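Side-chain contact in protein A6 homolog (Fowlpox virus, PDB 6BR8), which binds phospholipids in its largely helical C-terminal part and is probably essential for immature virions to become mature ones: residues I218-C221 and I222-Y226. Numbering follows the deposited sequence.
Sequences IVQC and ITDNY. With 6OU ([(2~{R})-1-[2-azanylethoxy(oxidanyl)phosphoryl]oxy-3-hexadecanoyloxy-propan-2-yl] (~{Z})-octadec-9-enoate), chain C.
Gln-220 and Asp-224 join at both backbone and side chain, one turn apart near the C-terminal end of the amphipathic helix 212-225, whose other flank lines a phospholipid pocket. The carbonyl O of Gln-220 accepts two bonds on the same face of its plane, from Asp-224 N at 2.9 Å and Thr-223 OG1 at 3.1 Å. Threonine suits this place because its two branches differ: OG1 sits between the backbone N and the carbonyl carbon (chi1 75°), which turns the hydroxyl toward Gln-220 O, while methyl CG2 meets lipid carbon C07 at 3.6 Å. Val-219 and Ile-222 extend this apolar flank, Val-219 CG1 lying 3.8 Å from C05 of the acyl chain and Ile-222 CD1 3.8 Å from C03; these branched side chains present hydrocarbon alone to the tail. Ile-218 runs beside Ile-222, its CG2 4.2 Å from Ile-222 CD1. The Gln-220 amide, donor and acceptor in one, ties this helix to the start of helix 237-249: OE1 accepts from Ile-237 N and NE2 donates to Val-235 O. Asp-224, short and exposed, offers its carboxylate one turn on; NE2 also donates to Asp-224 OD1 at 3.0 Å, the acceptor nearly in the amide plane but approached from above the carboxylate plane.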
ATOM      1  N   ILE A 218     -12.533  10.680   8.836  1.00 52.97           N
ATOM      2  CA  ILE A 218     -12.154   9.428   9.484  1.00 56.12           C
ATOM      3  C   ILE A 218     -10.646   9.334   9.633  1.00 63.59           C
ATOM      4  O   ILE A 218     -10.129   9.108  10.733  1.00 61.71           O
ATOM      5  CB  ILE A 218     -12.694   8.234   8.685  1.00 54.64           C
ATOM      6  CG1 ILE A 218     -14.186   8.040   8.954  1.00 57.27           C
ATOM      7  CG2 ILE A 218     -11.878   6.985   8.992  1.00 57.24           C
ATOM      8  CD1 ILE A 218     -14.794   6.982   8.080  1.00 62.96           C
ATOM      9  N   VAL A 219      -9.912   9.478   8.522  1.00 54.93           N
ATOM     10  CA  VAL A 219      -8.470   9.310   8.614  1.00 46.88           C
ATOM     11  C   VAL A 219      -7.844  10.399   9.487  1.00 56.47           C
ATOM     12  O   VAL A 219      -6.937  10.122  10.282  1.00 49.94           O
ATOM     13  CB  VAL A 219      -7.870   9.247   7.205  1.00 53.87           C
ATOM     14  CG1 VAL A 219      -6.362   9.052   7.258  1.00 59.16           C
ATOM     15  CG2 VAL A 219      -8.529   8.087   6.463  1.00 39.63           C
ATOM     16  N   GLN A 220      -8.348  11.633   9.407  1.00 48.83           N
ATOM     17  CA  GLN A 220      -7.793  12.684  10.247  1.00 48.83           C
ATOM     18  C   GLN A 220      -8.031  12.387  11.718  1.00 58.10           C
ATOM     19  O   GLN A 220      -7.174  12.681  12.562  1.00 56.64           O
ATOM     20  CB  GLN A 220      -8.394  14.049   9.894  1.00 44.38           C
ATOM     21  CG  GLN A 220      -7.817  15.187  10.780  1.00 42.15           C
ATOM     22  CD  GLN A 220      -6.409  15.555  10.356  1.00 54.06           C
ATOM     23  OE1 GLN A 220      -6.173  15.877   9.199  1.00 56.14           O
ATOM     24  NE2 GLN A 220      -5.459  15.474  11.282  1.00 52.34           N
ATOM     25  N   CYS A 221      -9.212  11.856  12.053  1.00 48.96           N
ATOM     26  CA  CYS A 221      -9.500  11.517  13.439  1.00 58.45           C
ATOM     27  C   CYS A 221      -8.671  10.347  13.915  1.00 61.06           C
ATOM     28  O   CYS A 221      -8.460  10.210  15.118  1.00 70.45           O
ATOM     29  CB  CYS A 221     -10.986  11.204  13.629  1.00 63.67           C
ATOM     30  SG  CYS A 221     -11.993  12.679  13.589  1.00 68.04           S
ATOM     31  N   ILE A 222      -8.191   9.509  13.001  1.00 64.72           N
ATOM     32  CA  ILE A 222      -7.253   8.469  13.391  1.00 59.35           C
ATOM     33  C   ILE A 222      -5.907   9.085  13.723  1.00 62.50           C
ATOM     34  O   ILE A 222      -5.328   8.813  14.782  1.00 61.87           O
ATOM     35  CB  ILE A 222      -7.129   7.405  12.283  1.00 66.92           C
ATOM     36  CG1 ILE A 222      -8.460   6.648  12.099  1.00 50.52           C
ATOM     37  CG2 ILE A 222      -5.985   6.430  12.603  1.00 51.62           C
ATOM     38  CD1 ILE A 222      -8.444   5.649  10.904  1.00 55.28           C
ATOM     39  N   THR A 223      -5.396   9.949  12.835  1.00 64.18           N
ATOM     40  CA  THR A 223      -4.087  10.533  13.110  1.00 75.45           C
ATOM     41  C   THR A 223      -4.132  11.409  14.338  1.00 61.12           C
ATOM     42  O   THR A 223      -3.146  11.472  15.065  1.00 71.52           O
ATOM     43  CB  THR A 223      -3.540  11.323  11.910  1.00 82.29           C
ATOM     44  OG1 THR A 223      -4.221  12.576  11.772  1.00 86.05           O
ATOM     45  CG2 THR A 223      -3.689  10.523  10.649  1.00 80.93           C
ATOM     46  N   ASP A 224      -5.270  12.053  14.629  1.00 65.06           N
ATOM     47  CA  ASP A 224      -5.380  12.828  15.873  1.00 68.74           C
ATOM     48  C   ASP A 224      -5.416  11.916  17.092  1.00 67.67           C
ATOM     49  O   ASP A 224      -4.763  12.188  18.110  1.00 68.76           O
ATOM     50  CB  ASP A 224      -6.638  13.705  15.870  1.00 68.87           C
ATOM     51  CG  ASP A 224      -6.578  14.863  14.880  1.00 75.49           C
ATOM     52  OD1 ASP A 224      -5.546  15.087  14.217  1.00 76.11           O
ATOM     53  OD2 ASP A 224      -7.604  15.556  14.756  1.00 89.19           O
ATOM     54  N   ASN A 225      -6.219  10.852  17.035  1.00 83.66           N
ATOM     55  CA  ASN A 225      -6.437  10.046  18.234  1.00 88.02           C
ATOM     56  C   ASN A 225      -5.249   9.164  18.579  1.00 82.89           C
ATOM     57  O   ASN A 225      -5.287   8.504  19.617  1.00 89.70           O
ATOM     58  CB  ASN A 225      -7.707   9.200  18.098  1.00 89.32           C
ATOM     59  CG  ASN A 225      -8.967  10.053  17.906  1.00106.38           C
ATOM     60  OD1 ASN A 225      -9.035  11.206  18.349  1.00112.32           O
ATOM     61  ND2 ASN A 225      -9.976   9.477  17.261  1.00105.33           N
ATOM     62  N   TYR A 226      -4.207   9.142  17.747  1.00 77.88           N
ATOM     63  CA  TYR A 226      -2.934   8.520  18.090  1.00 68.46           C
ATOM     64  C   TYR A 226      -1.793   9.528  18.163  1.00 67.13           C
ATOM     65  O   TYR A 226      -0.642   9.122  18.354  1.00 73.37           O
ATOM     66  CB  TYR A 226      -2.580   7.428  17.085  1.00 81.16           C
ATOM     67  CG  TYR A 226      -3.368   6.157  17.244  1.00 74.06           C
ATOM     68  CD1 TYR A 226      -3.245   5.373  18.393  1.00 76.36           C
ATOM     69  CD2 TYR A 226      -4.214   5.726  16.238  1.00 64.34           C
ATOM     70  CE1 TYR A 226      -3.963   4.195  18.520  1.00 85.98           C
ATOM     71  CE2 TYR A 226      -4.928   4.560  16.354  1.00 80.83           C
ATOM     72  CZ  TYR A 226      -4.805   3.796  17.481  1.00 87.20           C
ATOM     73  OH  TYR A 226      -5.547   2.642  17.536  1.00 94.84           O
TER
HETATM   74  C01 6OU C 401      -7.500   3.459   6.275  1.00 84.46           C
HETATM   75  C02 6OU C 401      -6.715   3.504   7.587  1.00 79.01           C
HETATM   76  C03 6OU C 401      -6.245   4.912   7.952  1.00 86.09           C
HETATM   77  C04 6OU C 401      -4.938   4.924   8.748  1.00 91.60           C
HETATM   78  C05 6OU C 401      -4.458   6.340   9.064  1.00 86.47           C
HETATM   79  C06 6OU C 401      -2.936   6.454   9.162  1.00 83.11           C
HETATM   80  C07 6OU C 401      -2.441   7.807   8.653  1.00 83.82           C
HETATM   81  C08 6OU C 401      -1.118   8.217   9.298  1.00 86.89           C
HETATM   82  C09 6OU C 401      -0.482   9.434   8.622  1.00 87.06           C
HETATM   83  C10 6OU C 401       0.825   9.080   7.922  1.00 84.61           C
HETATM   84  C11 6OU C 401       1.348  10.228   7.067  1.00 89.84           C
HETATM   85  C12 6OU C 401       2.730  10.660   7.539  1.00 95.18           C
HETATM   86  C13 6OU C 401       3.616  11.125   6.392  1.00 92.62           C
HETATM   87  C14 6OU C 401       4.246  12.465   6.724  1.00 82.85           C
HETATM   88  C15 6OU C 401       3.272  13.625   6.577  1.00 82.41           C
HETATM   89  C16 6OU C 401       3.854  14.609   5.575  1.00 83.02           C
HETATM   90  O17 6OU C 401       4.839  14.303   5.004  1.00 92.34           O
HETATM   91  O18 6OU C 401       3.256  15.844   5.322  1.00 82.11           O
HETATM   92  C19 6OU C 401       3.157  16.146   3.959  1.00 92.33           C
HETATM   93  C20 6OU C 401       4.373  16.978   3.571  1.00 94.03           C
HETATM   94  C21 6OU C 401       4.198  18.399   4.112  1.00 92.89           C
HETATM   95  O22 6OU C 401       5.012  18.537   5.250  1.00 91.44           O
HETATM   96  O24 6OU C 401       6.826  20.212   4.535  1.00 86.57           O
HETATM   97  O25 6OU C 401       6.453  19.830   6.907  1.00 95.04           O
HETATM   98  O26 6OU C 401       4.709  21.231   5.681  1.00 95.70           O
HETATM   99  C27 6OU C 401       3.438  21.076   6.249  1.00 93.06           C
HETATM  100  N29 6OU C 401       1.061  21.038   5.600  1.00 84.32           N
HETATM  101  O30 6OU C 401       4.633  16.990   2.184  1.00 97.04           O
HETATM  102  C31 6OU C 401       3.674  16.521   1.267  1.00 92.13           C
HETATM  103  O32 6OU C 401       2.779  17.211   0.924  1.00 86.98           O
HETATM  104  C33 6OU C 401       3.797  15.136   0.630  1.00 84.61           C
HETATM  105  C34 6OU C 401       2.735  14.150   1.097  1.00 81.16           C
HETATM  106  C35 6OU C 401       3.122  12.724   0.732  1.00 80.91           C
HETATM  107  C36 6OU C 401       3.315  11.829   1.947  1.00 80.88           C
HETATM  108  C37 6OU C 401       2.395  10.619   1.887  1.00 82.74           C
HETATM  109  C38 6OU C 401       2.658   9.654   3.035  1.00 81.03           C
HETATM  110  C39 6OU C 401       2.860   8.232   2.516  1.00 86.86           C
HETATM  111  C40 6OU C 401       2.408   7.166   3.511  1.00 88.10           C
HETATM  112  C41 6OU C 401       3.285   6.957   4.473  1.00 85.15           C
HETATM  113  C42 6OU C 401       2.633   6.426   5.753  1.00 92.55           C
HETATM  114  C43 6OU C 401       1.623   5.301   5.505  1.00 92.80           C
HETATM  115  C44 6OU C 401       0.371   5.423   6.382  1.00 96.33           C
HETATM  116  C45 6OU C 401      -0.935   5.091   5.646  1.00 93.70           C
HETATM  117  C46 6OU C 401      -0.952   3.682   5.053  1.00 80.41           C
HETATM  118  C47 6OU C 401      -2.337   3.306   4.538  1.00 88.09           C
HETATM  119  C48 6OU C 401      -2.381   1.909   3.930  1.00 81.80           C
HETATM  120  C49 6OU C 401      -3.632   1.668   3.091  1.00 78.88           C